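Local coordinates for adenosine monophosphate-protein transferase (Thermoplasma acidophilum, PDB 1RLH), which is of unknown function but probably acts on adenosine or an adenine nucleotide, possibly transferring AMP to proteins, at residues A[109-114]-A[118-123]. Residues are numbered along the deposited sequence; the frame is centred on the assembly and turned at random.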
# COMPACT_ATOMS: atom_id res chain seq x y z
N ASN A 109 6.86 -13.83 3.41
CA ASN A 109 5.90 -14.68 2.71
C ASN A 109 4.65 -13.91 2.31
O ASN A 109 4.07 -14.17 1.26
CB ASN A 109 5.52 -15.89 3.56
CG ASN A 109 6.61 -16.94 3.60
OD1 ASN A 109 7.39 -17.08 2.66
ND2 ASN A 109 6.66 -17.71 4.69
N ALA A 110 4.24 -12.97 3.15
CA ALA A 110 3.07 -12.16 2.84
C ALA A 110 3.35 -11.40 1.55
O ALA A 110 2.48 -11.29 0.67
CB ALA A 110 2.80 -11.18 3.98
N VAL A 111 4.56 -10.87 1.43
CA VAL A 111 4.95 -10.12 0.23
C VAL A 111 4.97 -11.04 -0.98
O VAL A 111 4.43 -10.69 -2.04
CB VAL A 111 6.34 -9.48 0.39
CG1 VAL A 111 6.73 -8.76 -0.90
CG2 VAL A 111 6.33 -8.50 1.55
N LYS A 112 5.59 -12.21 -0.84
CA LYS A 112 5.66 -13.17 -1.94
C LYS A 112 4.26 -13.52 -2.42
O LYS A 112 4.02 -13.65 -3.62
CB LYS A 112 6.38 -14.45 -1.50
CG LYS A 112 7.85 -14.29 -1.17
CD LYS A 112 8.44 -15.64 -0.76
CE LYS A 112 9.92 -15.54 -0.45
NZ LYS A 112 10.71 -15.14 -1.64
N MET A 113 3.34 -13.70 -1.48
CA MET A 113 1.97 -14.05 -1.84
C MET A 113 1.30 -12.91 -2.59
O MET A 113 0.54 -13.14 -3.52
CB MET A 113 1.18 -14.41 -0.59
CG MET A 113 1.66 -15.69 0.09
SD MET A 113 1.59 -17.13 -1.00
CE MET A 113 3.29 -17.23 -1.57
N CYS A 114 1.57 -11.67 -2.18
CA CYS A 114 0.98 -10.52 -2.85
C CYS A 114 1.50 -10.45 -4.28
O CYS A 114 0.79 -10.01 -5.18
CB CYS A 114 1.33 -9.23 -2.11
SG CYS A 114 0.47 -9.01 -0.54
N GLY A 118 -0.29 -9.40 -7.67
CA GLY A 118 -0.02 -7.98 -7.85
C GLY A 118 1.44 -7.63 -7.96
O GLY A 118 2.31 -8.50 -7.99
N SER A 119 1.70 -6.33 -8.05
CA SER A 119 3.05 -5.81 -8.16
C SER A 119 3.35 -5.06 -6.87
O SER A 119 2.45 -4.48 -6.27
CB SER A 119 3.15 -4.87 -9.36
OG SER A 119 2.87 -5.57 -10.55
N ILE A 120 4.61 -5.07 -6.44
CA ILE A 120 4.98 -4.40 -5.20
C ILE A 120 5.60 -3.02 -5.42
O ILE A 120 6.51 -2.88 -6.24
CB ILE A 120 5.98 -5.27 -4.38
CG1 ILE A 120 5.39 -6.67 -4.15
CG2 ILE A 120 6.31 -4.59 -3.05
CD1 ILE A 120 4.03 -6.67 -3.47
N PHE A 121 5.10 -2.01 -4.71
CA PHE A 121 5.63 -0.65 -4.80
C PHE A 121 6.60 -0.44 -3.64
O PHE A 121 7.65 0.19 -3.80
CB PHE A 121 4.51 0.39 -4.69
CG PHE A 121 3.62 0.47 -5.91
CD1 PHE A 121 2.24 0.53 -5.77
CD2 PHE A 121 4.17 0.51 -7.19
CE1 PHE A 121 1.41 0.64 -6.89
CE2 PHE A 121 3.35 0.61 -8.31
CZ PHE A 121 1.98 0.68 -8.16
N ALA A 122 6.24 -0.97 -2.48
CA ALA A 122 7.08 -0.86 -1.28
C ALA A 122 6.82 -2.02 -0.32
O ALA A 122 5.73 -2.58 -0.29
CB ALA A 122 6.81 0.46 -0.57
N ALA A 123 7.84 -2.35 0.46
CA ALA A 123 7.77 -3.42 1.45
C ALA A 123 8.88 -3.01 2.40
O ALA A 123 10.05 -3.26 2.15
CB ALA A 123 8.09 -4.76 0.79
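No flat faces stack between Cys114 and Gly118; instead Cys114 O points at Gly118 N, 2.8 Å away but at an angle too poor for a hydrogen bond, where helix 104-115 gives way to strand 118-124. The ring of Phe121 does not touch residues 109-114; it packs on Val31 and Tyr33 of strand 28-34 and on Val141 and Val144 of the three-stranded sheet. The rest is a worked example of aliphatic helix-on-sheet packing. Ile120 reaches for the helix with both atoms of its longer branch. Its CG1 lies 4.1 Å from Val111 CG1, the two side chains crossing at a slant, and CD1 comes 4.0 Å from Cys114 CB. A second torsion of -55° bends CD1 toward that cysteine. Val111 divides its methyls: CG1, anti to the backbone N (chi1 177°), serves Ile120, while CG2 is 4.2 Å from Ala123 CB, beyond the bulge that Phe121 and Ala122 form opposite Val31. The helix links parallel strands 94-100 and 118-124 in a beta-alpha-beta crossover, with strand 28-34 between them, and Cys114 also touches Phe95 and Ile97. These side-chain contacts are apolar and probably rest on dispersion and partial burial, while the short helix-strand link also limits placement.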